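Local coordinates for protein multi-copper Oxidase CueO (Ochrobactrum, PDB 6EVG) that oxidises lignin model compounds and lignosulfonate, as a laccase-like multicopper oxidase that probably passes the electrons on to molecular oxygen, at residues S248-V259 against P454-T463; I438-N449 against D467-R478. All blocks are in the same frame, centred on the assembly; numbering follows the deposited sequence.

Interaction 1 of 2, residues S248-V259 against P454-T463; sequences SDGGFIGNPEPV and PAHQSGWKDT
D249 and K461, with E257 and H456, mark the two ends of an interdomain contact between the second and third cupredoxin domains of the three-domain multicopper oxidase fold. On one side, a type I turn, S248 to G251, closes the beta hairpin of strands 243-248 and 251-259. On the other runs P454-T463, part of the loop that leads into strand 463-466.

At the turn, D249 OD2 gathers three donors. D462 N takes its anti lone pair at 2.9 Å. K461 NZ, in a salt bridge at 2.9 Å, and T463 N, at 3.0 Å, come in from opposite faces of the carboxylate. K461 can double back onto this oxygen because its chain bends twice, at chi3 60° and chi4 58°; the same NZ bonds S248 OG and T463 O and pairs with E268. R269 backs this cluster: its N and O hold D249 OD1 and S248 OG, and its guanidinium meets D462 OD2, probably easing the closeness of the two aspartates. G250 N gives a bent bond to W460 O at 2.9 Å. Water 1 links that same carbonyl to G251 O, while water 2 joins F252 O to W460 N.

Between the polar ends, I253 lays CD1 against A455 O at 3.6 Å and CG2 near G459. Past the corner at G254 and N255, E257 reaches out extended to the 3-10 turn. H456 has CG between its backbone N and carbonyl carbon (chi1 74°), which folds ND1 back beside its own N, and both grip E257 OE1 at 2.8 Å, ND1 from above the carboxylate plane and N nearly in line with C-O. Q457 CG covers one imidazole face, and V259 CG1 makes a CH-pi contact over the other, 4.0 Å from the H456 ring centroid.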
loop_
_atom_site.group_PDB
_atom_site.type_symbol
_atom_site.label_atom_id
_atom_site.label_comp_id
_atom_site.label_asym_id
_atom_site.label_seq_id
_atom_site.Cartn_x
_atom_site.Cartn_y
_atom_site.Cartn_z
ATOM N N SER A 248 1.161 3.932 10.900
ATOM C CA SER A 248 0.712 3.888 9.496
ATOM C C SER A 248 1.953 3.864 8.583
ATOM O O SER A 248 3.020 3.419 9.032
ATOM C CB SER A 248 -0.297 4.999 9.175
ATOM O OG SER A 248 -0.895 4.813 7.887
ATOM N N ASP A 249 1.793 4.314 7.353
ATOM C CA ASP A 249 2.789 4.079 6.275
ATOM C C ASP A 249 4.200 4.414 6.719
ATOM O O ASP A 249 5.159 3.698 6.383
ATOM C CB ASP A 249 2.443 5.011 5.091
ATOM C CG ASP A 249 1.005 5.070 4.703
ATOM O OD1 ASP A 249 0.240 4.098 4.864
ATOM O OD2 ASP A 249 0.614 6.194 4.219
ATOM N N GLY A 250 4.373 5.579 7.357
ATOM C CA GLY A 250 5.644 6.124 7.702
ATOM C C GLY A 250 6.110 5.855 9.105
ATOM O O GLY A 250 7.116 6.460 9.533
ATOM N N GLY A 251 5.404 4.992 9.826
ATOM C CA GLY A 251 5.857 4.547 11.127
ATOM C C GLY A 251 4.944 4.911 12.285
ATOM O O GLY A 251 3.728 5.143 12.114
ATOM N N PHE A 252 5.521 4.852 13.460
ATOM C CA PHE A 252 4.738 4.884 14.707
ATOM C C PHE A 252 4.126 6.233 14.933
ATOM O O PHE A 252 4.655 7.298 14.574
ATOM C CB PHE A 252 5.610 4.457 15.878
ATOM C CG PHE A 252 6.131 3.074 15.786
ATOM C CD1 PHE A 252 5.263 1.981 15.695
ATOM C CD2 PHE A 252 7.527 2.806 15.697
ATOM C CE1 PHE A 252 5.729 0.707 15.581
ATOM C CE2 PHE A 252 7.971 1.492 15.570
ATOM C CZ PHE A 252 7.085 0.447 15.508
ATOM N N ILE A 253 2.997 6.179 15.660
ATOM C CA ILE A 253 2.375 7.399 16.224
ATOM C C ILE A 253 2.653 7.452 17.702
ATOM O O ILE A 253 2.693 6.430 18.382
ATOM C CB ILE A 253 0.935 7.560 15.919
ATOM C CG1 ILE A 253 0.147 6.357 16.331
ATOM C CG2 ILE A 253 0.733 7.957 14.472
ATOM C CD1 ILE A 253 -1.377 6.607 16.407
ATOM N N GLY A 254 2.858 8.678 18.169
ATOM C CA GLY A 254 3.220 8.861 19.563
ATOM C C GLY A 254 2.184 8.397 20.568
ATOM O O GLY A 254 2.541 7.837 21.589
ATOM N N ASN A 255 0.909 8.605 20.214
ATOM C CA ASN A 255 -0.228 8.248 21.088
ATOM C C ASN A 255 -1.155 7.282 20.368
ATOM O O ASN A 255 -2.135 7.694 19.787
ATOM C CB ASN A 255 -0.934 9.538 21.516
ATOM C CG ASN A 255 0.060 10.572 22.091
ATOM O OD1 ASN A 255 0.875 10.259 22.943
ATOM N ND2 ASN A 255 -0.011 11.778 21.621
ATOM N N PRO A 256 -0.826 5.974 20.413
ATOM C CA PRO A 256 -1.669 4.951 19.760
ATOM C C PRO A 256 -3.147 5.161 20.094
ATOM O O PRO A 256 -3.537 5.473 21.266
ATOM C CB PRO A 256 -1.164 3.649 20.332
ATOM C CG PRO A 256 0.308 3.895 20.548
ATOM C CD PRO A 256 0.404 5.389 20.962
ATOM N N GLU A 257 -4.010 4.906 19.115
ATOM C CA GLU A 257 -5.415 5.177 19.207
ATOM C C GLU A 257 -6.237 3.934 18.969
ATOM O O GLU A 257 -6.105 3.338 17.927
ATOM C CB GLU A 257 -5.796 6.226 18.118
ATOM C CG GLU A 257 -7.293 6.617 18.209
ATOM C CD GLU A 257 -7.843 7.440 17.051
ATOM O OE1 GLU A 257 -7.203 7.587 15.995
ATOM O OE2 GLU A 257 -9.003 7.893 17.187
ATOM N N PRO A 258 -7.172 3.563 19.893
ATOM C CA PRO A 258 -8.100 2.482 19.581
ATOM C C PRO A 258 -9.183 2.931 18.656
ATOM O O PRO A 258 -9.795 4.010 18.868
ATOM C CB PRO A 258 -8.641 2.062 20.952
ATOM C CG PRO A 258 -8.532 3.312 21.752
ATOM C CD PRO A 258 -7.394 4.148 21.226
ATOM N N VAL A 259 -9.457 2.137 17.657
ATOM C CA VAL A 259 -10.588 2.370 16.779
ATOM C C VAL A 259 -11.449 1.117 16.732
ATOM O O VAL A 259 -10.961 0.012 16.920
ATOM C CB VAL A 259 -10.207 2.827 15.392
ATOM C CG1 VAL A 259 -9.350 4.089 15.408
ATOM C CG2 VAL A 259 -9.513 1.772 14.657
ATOM N N PRO A 454 -7.839 12.237 12.787
ATOM C CA PRO A 454 -7.752 11.426 14.036
ATOM C C PRO A 454 -6.297 11.029 14.239
ATOM O O PRO A 454 -5.505 10.940 13.292
ATOM C CB PRO A 454 -8.656 10.234 13.758
ATOM C CG PRO A 454 -8.579 10.097 12.305
ATOM C CD PRO A 454 -8.504 11.485 11.721
ATOM N N ALA A 455 -5.974 10.670 15.480
ATOM C CA ALA A 455 -4.612 10.326 15.835
ATOM C C ALA A 455 -4.006 9.227 14.934
ATOM O O ALA A 455 -2.851 9.321 14.516
ATOM C CB ALA A 455 -4.497 9.893 17.303
ATOM N N HIS A 456 -4.799 8.202 14.625
ATOM C CA HIS A 456 -4.279 7.097 13.836
ATOM C C HIS A 456 -3.840 7.512 12.415
ATOM O O HIS A 456 -3.071 6.753 11.775
ATOM C CB HIS A 456 -5.210 5.899 13.809
ATOM C CG HIS A 456 -6.448 6.016 12.972
ATOM N ND1 HIS A 456 -7.589 6.678 13.387
ATOM C CD2 HIS A 456 -6.796 5.444 11.794
ATOM C CE1 HIS A 456 -8.563 6.498 12.504
ATOM N NE2 HIS A 456 -8.110 5.769 11.499
ATOM N N GLN A 457 -4.367 8.653 11.917
ATOM C CA GLN A 457 -4.028 9.131 10.587
ATOM C C GLN A 457 -3.105 10.343 10.638
ATOM O O GLN A 457 -2.944 11.004 9.604
ATOM C CB GLN A 457 -5.298 9.484 9.851
ATOM C CG GLN A 457 -6.220 8.284 9.631
ATOM C CD GLN A 457 -7.606 8.620 9.090
ATOM O OE1 GLN A 457 -7.954 9.780 8.918
ATOM N NE2 GLN A 457 -8.369 7.581 8.728
ATOM N N SER A 458 -2.502 10.628 11.783
ATOM C CA SER A 458 -1.789 11.893 12.002
ATOM C C SER A 458 -0.283 11.810 11.882
ATOM O O SER A 458 0.379 12.854 11.924
ATOM C CB SER A 458 -2.144 12.475 13.367
ATOM O OG SER A 458 -1.584 11.663 14.417
ATOM N N GLY A 459 0.266 10.600 11.778
ATOM C CA GLY A 459 1.719 10.440 11.719
ATOM C C GLY A 459 2.284 10.657 10.301
ATOM O O GLY A 459 1.646 11.266 9.456
ATOM N N TRP A 460 3.483 10.147 10.081
ATOM C CA TRP A 460 4.028 10.217 8.704
ATOM C C TRP A 460 3.304 9.280 7.789
ATOM O O TRP A 460 3.125 8.074 8.153
ATOM C CB TRP A 460 5.532 9.918 8.717
ATOM C CG TRP A 460 6.362 11.030 9.195
ATOM C CD1 TRP A 460 7.101 11.131 10.340
ATOM C CD2 TRP A 460 6.544 12.308 8.520
ATOM N NE1 TRP A 460 7.710 12.347 10.433
ATOM C CE2 TRP A 460 7.414 13.092 9.308
ATOM C CE3 TRP A 460 6.103 12.805 7.303
ATOM C CZ2 TRP A 460 7.831 14.357 8.899
ATOM C CZ3 TRP A 460 6.548 14.075 6.908
ATOM C CH2 TRP A 460 7.400 14.805 7.670
ATOM N N LYS A 461 2.893 9.771 6.620
ATOM C CA LYS A 461 2.186 8.939 5.655
ATOM C C LYS A 461 2.747 9.185 4.255
ATOM O O LYS A 461 3.438 10.172 3.973
ATOM C CB LYS A 461 0.668 9.192 5.730
ATOM C CG LYS A 461 0.075 8.440 6.980
ATOM C CD LYS A 461 -1.396 8.491 7.151
ATOM C CE LYS A 461 -2.147 7.909 6.013
ATOM N NZ LYS A 461 -1.882 6.476 5.646
ATOM N N ASP A 462 2.464 8.212 3.378
ATOM C CA ASP A 462 2.749 8.362 1.955
ATOM C C ASP A 462 1.543 8.108 1.085
ATOM O O ASP A 462 1.645 8.360 -0.135
ATOM C CB ASP A 462 3.981 7.501 1.506
ATOM C CG ASP A 462 3.796 6.008 1.724
ATOM O OD1 ASP A 462 2.779 5.452 1.221
ATOM O OD2 ASP A 462 4.671 5.379 2.375
ATOM N N THR A 463 0.421 7.609 1.619
ATOM C CA THR A 463 -0.762 7.302 0.866
ATOM C C THR A 463 -1.941 7.743 1.777
ATOM O O THR A 463 -1.898 7.461 2.965
ATOM C CB THR A 463 -0.869 5.814 0.514
ATOM O OG1 THR A 463 0.367 5.419 -0.143
ATOM C CG2 THR A 463 -2.014 5.512 -0.366
HETATM O O HOH W 1 2.116 6.961 10.547
HETATM O O HOH W 2 4.841 8.384 11.975
HETATM O O HOH W 3 -7.889 10.954 17.552
#

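Interaction 2 of 2, residues I438-N449 against D467-R478; sequences IHGASFRILSLN and DGKAEILVHFDR. With EDO (1,2-ethanediol), chain C.
R478 lays the face of its guanidinium over the G440-A441 peptide, with G440 C above its centre, and in its own plane NH2 bonds S442 OG at 3.0 Å. D477 holds the group from the edge, OD1 accepting from R478 NH2 at 2.9 Å through its syn lone pair. F96 adds a cation-pi partner, and water 5 joins R478 NH1 to A441 O.

From S442 onward the segments pair as antiparallel strands of a cupredoxin sheet. H475 N bonds S442 O, whereas the return bond from S442 N is weak; R444 and L473 exchange a full pair. A classic beta bulge follows, where L446 N (2.8 Å) and S447 N (3.3 Å) share E471 O from one face of its plane. At the far end the N449 side chain takes over from the strand: OD1 accepts K469 N at 2.9 Å, and ND2 gives a straight bond to D467 O at 2.8 Å.

On one face of the sheet I472 points CD1 over the F443 ring, 4.1 Å from its centroid. F443 CG sits between its backbone N and carbonyl carbon (chi1 61°), which turns the ring face toward I472 CD1, and A464 of the facing sheet touches it. Apolar side chains thus cover the F443 face, and beside G440 the carboxylate of D477 probably helps offset the buried charge of R478.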
loop_
_atom_site.group_PDB
_atom_site.type_symbol
_atom_site.label_atom_id
_atom_site.label_comp_id
_atom_site.label_asym_id
_atom_site.label_seq_id
_atom_site.Cartn_x
_atom_site.Cartn_y
_atom_site.Cartn_z
ATOM N N ILE A 438 2.236 9.700 -3.052
ATOM C CA ILE A 438 3.428 10.385 -3.574
ATOM C C ILE A 438 4.642 9.492 -3.381
ATOM O O ILE A 438 4.874 8.947 -2.300
ATOM C CB ILE A 438 3.584 11.778 -2.941
ATOM C CG1 ILE A 438 4.725 12.545 -3.630
ATOM C CG2 ILE A 438 3.756 11.760 -1.443
ATOM C CD1 ILE A 438 4.652 14.067 -3.427
ATOM N N HIS A 439 5.417 9.340 -4.446
ATOM C CA HIS A 439 6.708 8.662 -4.412
ATOM C C HIS A 439 7.805 9.645 -3.979
ATOM O O HIS A 439 7.807 10.779 -4.448
ATOM C CB HIS A 439 7.110 8.107 -5.768
ATOM C CG HIS A 439 6.140 7.197 -6.421
ATOM N ND1 HIS A 439 6.569 6.228 -7.303
ATOM C CD2 HIS A 439 4.802 7.048 -6.345
ATOM C CE1 HIS A 439 5.521 5.569 -7.755
ATOM N NE2 HIS A 439 4.429 6.046 -7.181
ATOM N N GLY A 440 8.741 9.177 -3.159
ATOM C CA GLY A 440 9.915 10.007 -2.904
ATOM C C GLY A 440 9.760 11.175 -1.973
ATOM O O GLY A 440 10.649 12.001 -1.864
ATOM N N ALA A 441 8.634 11.225 -1.248
ATOM C CA ALA A 441 8.354 12.257 -0.289
ATOM C C ALA A 441 7.421 11.664 0.785
ATOM O O ALA A 441 6.891 10.549 0.605
ATOM C CB ALA A 441 7.734 13.454 -0.941
ATOM N N SER A 442 7.289 12.383 1.864
ATOM C CA SER A 442 6.431 11.981 2.964
ATOM C C SER A 442 5.549 13.154 3.345
ATOM O O SER A 442 5.915 14.299 3.093
ATOM C CB SER A 442 7.229 11.480 4.151
ATOM O OG SER A 442 8.006 10.353 3.818
ATOM N N PHE A 443 4.397 12.897 3.987
ATOM C CA PHE A 443 3.545 13.995 4.370
ATOM C C PHE A 443 2.848 13.749 5.704
ATOM O O PHE A 443 2.765 12.610 6.211
ATOM C CB PHE A 443 2.517 14.340 3.284
ATOM C CG PHE A 443 1.569 13.250 2.931
ATOM C CD1 PHE A 443 0.411 13.008 3.657
ATOM C CD2 PHE A 443 1.807 12.408 1.834
ATOM C CE1 PHE A 443 -0.503 12.037 3.287
ATOM C CE2 PHE A 443 0.908 11.429 1.433
ATOM C CZ PHE A 443 -0.227 11.230 2.189
ATOM N N ARG A 444 2.388 14.857 6.257
ATOM C CA ARG A 444 1.504 14.880 7.421
ATOM C C ARG A 444 0.156 15.393 6.992
ATOM O O ARG A 444 0.085 16.450 6.340
ATOM C CB ARG A 444 2.050 15.779 8.545
ATOM C CG ARG A 444 3.459 15.504 8.985
ATOM C CD ARG A 444 3.652 14.169 9.689
ATOM N NE ARG A 444 2.898 14.036 10.940
ATOM C CZ ARG A 444 3.239 14.620 12.084
ATOM N NH1 ARG A 444 4.303 15.380 12.218
ATOM N NH2 ARG A 444 2.474 14.374 13.171
ATOM N N ILE A 445 -0.930 14.728 7.337
ATOM C CA ILE A 445 -2.260 15.228 7.038
ATOM C C ILE A 445 -2.545 16.379 8.050
ATOM O O ILE A 445 -2.481 16.202 9.260
ATOM C CB ILE A 445 -3.320 14.145 7.143
ATOM C CG1 ILE A 445 -3.048 13.031 6.135
ATOM C CG2 ILE A 445 -4.705 14.742 6.993
ATOM C CD1 ILE A 445 -3.916 11.816 6.274
ATOM N N LEU A 446 -2.858 17.544 7.505
ATOM C CA LEU A 446 -3.272 18.717 8.305
ATOM C C LEU A 446 -4.728 18.783 8.561
ATOM O O LEU A 446 -5.157 19.149 9.674
ATOM C CB LEU A 446 -2.814 20.018 7.609
ATOM C CG LEU A 446 -1.345 20.179 7.362
ATOM C CD1 LEU A 446 -1.100 21.432 6.552
ATOM C CD2 LEU A 446 -0.505 20.190 8.617
ATOM N N SER A 447 -5.543 18.441 7.608
ATOM C CA SER A 447 -7.001 18.539 7.719
ATOM C C SER A 447 -7.669 17.609 6.730
ATOM O O SER A 447 -7.125 17.386 5.625
ATOM C CB SER A 447 -7.476 19.972 7.549
ATOM O OG SER A 447 -7.370 20.427 6.231
ATOM N N LEU A 448 -8.840 17.125 7.092
ATOM C CA LEU A 448 -9.717 16.330 6.250
ATOM C C LEU A 448 -11.086 16.996 6.362
ATOM O O LEU A 448 -11.679 17.022 7.444
ATOM C CB LEU A 448 -9.784 14.882 6.745
ATOM C CG LEU A 448 -8.444 14.131 6.759
ATOM C CD1 LEU A 448 -8.556 12.870 7.577
ATOM C CD2 LEU A 448 -7.986 13.839 5.356
ATOM N N ASN A 449 -11.589 17.566 5.280
ATOM C CA ASN A 449 -12.880 18.249 5.303
ATOM C C ASN A 449 -12.962 19.283 6.418
ATOM O O ASN A 449 -14.029 19.416 7.076
ATOM C CB ASN A 449 -14.033 17.267 5.243
ATOM C CG ASN A 449 -14.034 16.538 3.949
ATOM O OD1 ASN A 449 -14.005 17.135 2.852
ATOM N ND2 ASN A 449 -13.963 15.205 4.053
ATOM N N ASP A 467 -11.434 12.431 0.339
ATOM C CA ASP A 467 -12.883 12.309 0.157
ATOM C C ASP A 467 -13.489 13.663 0.436
ATOM O O ASP A 467 -14.030 13.916 1.518
ATOM C CB ASP A 467 -13.471 11.243 1.095
ATOM C CG ASP A 467 -14.960 10.953 0.842
ATOM O OD1 ASP A 467 -15.517 11.418 -0.170
ATOM O OD2 ASP A 467 -15.543 10.238 1.703
ATOM N N GLY A 468 -13.515 14.516 -0.577
ATOM C CA GLY A 468 -13.967 15.895 -0.502
ATOM C C GLY A 468 -12.740 16.787 -0.608
ATOM O O GLY A 468 -12.254 17.074 -1.710
ATOM N N LYS A 469 -12.203 17.175 0.543
ATOM C CA LYS A 469 -11.086 18.041 0.661
ATOM C C LYS A 469 -10.096 17.522 1.687
ATOM O O LYS A 469 -10.503 17.030 2.722
ATOM C CB LYS A 469 -11.572 19.441 1.089
ATOM C CG LYS A 469 -10.460 20.434 1.263
ATOM C CD LYS A 469 -9.925 20.827 -0.106
ATOM C CE LYS A 469 -8.605 21.563 -0.080
ATOM N NZ LYS A 469 -8.603 22.724 0.862
ATOM N N ALA A 470 -8.795 17.665 1.417
ATOM C CA ALA A 470 -7.736 17.466 2.376
ATOM C C ALA A 470 -6.659 18.488 2.213
ATOM O O ALA A 470 -6.453 19.007 1.093
ATOM C CB ALA A 470 -7.131 16.084 2.264
ATOM N N GLU A 471 -5.928 18.745 3.274
ATOM C CA GLU A 471 -4.697 19.521 3.218
ATOM C C GLU A 471 -3.571 18.702 3.802
ATOM O O GLU A 471 -3.737 18.109 4.880
ATOM C CB GLU A 471 -4.763 20.832 4.048
ATOM C CG GLU A 471 -5.851 21.802 3.645
ATOM C CD GLU A 471 -6.055 22.934 4.612
ATOM O OE1 GLU A 471 -5.108 23.322 5.258
ATOM O OE2 GLU A 471 -7.132 23.561 4.543
ATOM N N ILE A 472 -2.445 18.630 3.084
ATOM C CA ILE A 472 -1.290 17.835 3.543
ATOM C C ILE A 472 -0.050 18.694 3.536
ATOM O O ILE A 472 0.081 19.613 2.717
ATOM C CB ILE A 472 -1.091 16.530 2.744
ATOM C CG1 ILE A 472 -0.735 16.823 1.267
ATOM C CG2 ILE A 472 -2.332 15.658 2.847
ATOM C CD1 ILE A 472 -0.321 15.579 0.477
ATOM N N LEU A 473 0.872 18.391 4.439
ATOM C CA LEU A 473 2.163 19.054 4.609
ATOM C C LEU A 473 3.215 18.078 4.083
ATOM O O LEU A 473 3.451 17.041 4.711
ATOM C CB LEU A 473 2.390 19.475 6.047
ATOM C CG LEU A 473 3.751 20.102 6.351
ATOM C CD1 LEU A 473 3.920 21.460 5.606
ATOM C CD2 LEU A 473 3.925 20.304 7.846
ATOM N N VAL A 474 3.810 18.373 2.936
ATOM C CA VAL A 474 4.753 17.459 2.238
ATOM C C VAL A 474 6.182 17.891 2.483
ATOM O O VAL A 474 6.504 19.100 2.388
ATOM C CB VAL A 474 4.459 17.475 0.731
ATOM C CG1 VAL A 474 5.298 16.422 0.020
ATOM C CG2 VAL A 474 2.993 17.298 0.404
ATOM N N HIS A 475 7.047 16.916 2.754
ATOM C CA HIS A 475 8.458 17.112 2.926
ATOM C C HIS A 475 9.206 16.409 1.786
ATOM O O HIS A 475 9.110 15.186 1.657
ATOM C CB HIS A 475 8.927 16.593 4.282
ATOM C CG HIS A 475 10.316 16.981 4.641
ATOM N ND1 HIS A 475 11.105 16.206 5.422
ATOM C CD2 HIS A 475 11.042 18.083 4.335
ATOM C CE1 HIS A 475 12.265 16.805 5.610
ATOM N NE2 HIS A 475 12.241 17.972 4.979
ATOM N N PHE A 476 9.934 17.174 0.976
ATOM C CA PHE A 476 10.602 16.665 -0.237
ATOM C C PHE A 476 12.023 16.274 0.091
ATOM O O PHE A 476 12.989 16.933 -0.319
ATOM C CB PHE A 476 10.534 17.702 -1.339
ATOM C CG PHE A 476 9.154 17.889 -1.853
ATOM C CD1 PHE A 476 8.632 17.027 -2.814
ATOM C CD2 PHE A 476 8.337 18.900 -1.351
ATOM C CE1 PHE A 476 7.361 17.201 -3.268
ATOM C CE2 PHE A 476 7.071 19.035 -1.830
ATOM C CZ PHE A 476 6.553 18.198 -2.764
ATOM N N ASP A 477 12.185 15.203 0.874
ATOM C CA ASP A 477 13.499 14.885 1.427
ATOM C C ASP A 477 14.388 14.012 0.560
ATOM O O ASP A 477 15.549 13.776 0.911
ATOM C CB ASP A 477 13.379 14.262 2.825
ATOM C CG ASP A 477 12.573 12.953 2.801
ATOM O OD1 ASP A 477 11.378 12.816 2.345
ATOM O OD2 ASP A 477 13.160 11.941 3.229
ATOM N N ARG A 478 13.898 13.526 -0.578
ATOM C CA ARG A 478 14.684 12.657 -1.458
ATOM C C ARG A 478 14.851 13.282 -2.857
ATOM O O ARG A 478 13.952 13.941 -3.366
ATOM C CB ARG A 478 14.023 11.300 -1.570
ATOM C CG ARG A 478 14.280 10.456 -0.316
ATOM C CD ARG A 478 13.167 9.498 -0.154
ATOM N NE ARG A 478 12.118 10.050 0.653
ATOM C CZ ARG A 478 10.917 9.513 0.965
ATOM N NH1 ARG A 478 10.395 8.414 0.473
ATOM N NH2 ARG A 478 10.215 10.220 1.815
HETATM C C1 EDO C . 9.955 6.302 -8.894
HETATM O O1 EDO C . 9.314 6.452 -7.622
HETATM C C2 EDO C . 9.074 6.124 -10.064
HETATM O O2 EDO C . 8.065 5.133 -9.811
HETATM O O HOH W 4 11.469 14.563 -2.359
HETATM O O HOH W 5 7.628 7.896 1.672
#

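How the interactions relate
The centres of interactions 1 and 2 lie about 13 Å apart, and their segments alternate along the chain: 248-259, 438-449, 454-463, 467-478. Interaction 2 pairs two strands of a four-stranded sheet in the third domain, with 442-448 at its edge. The loop leaving that strand supplies 454-463, which crosses to the hairpin edge of the second domain's seven-stranded sheet. The two contacts also touch directly: K461 N lies 2.9 Å from F443 O, and R444 NH2 lies 2.9 Å from S458 O, both probable hydrogen bonds, while R444 makes a cation-pi contact with W460. This part of the domain interface is therefore tied directly to the edge strand 442-448 of the third domain.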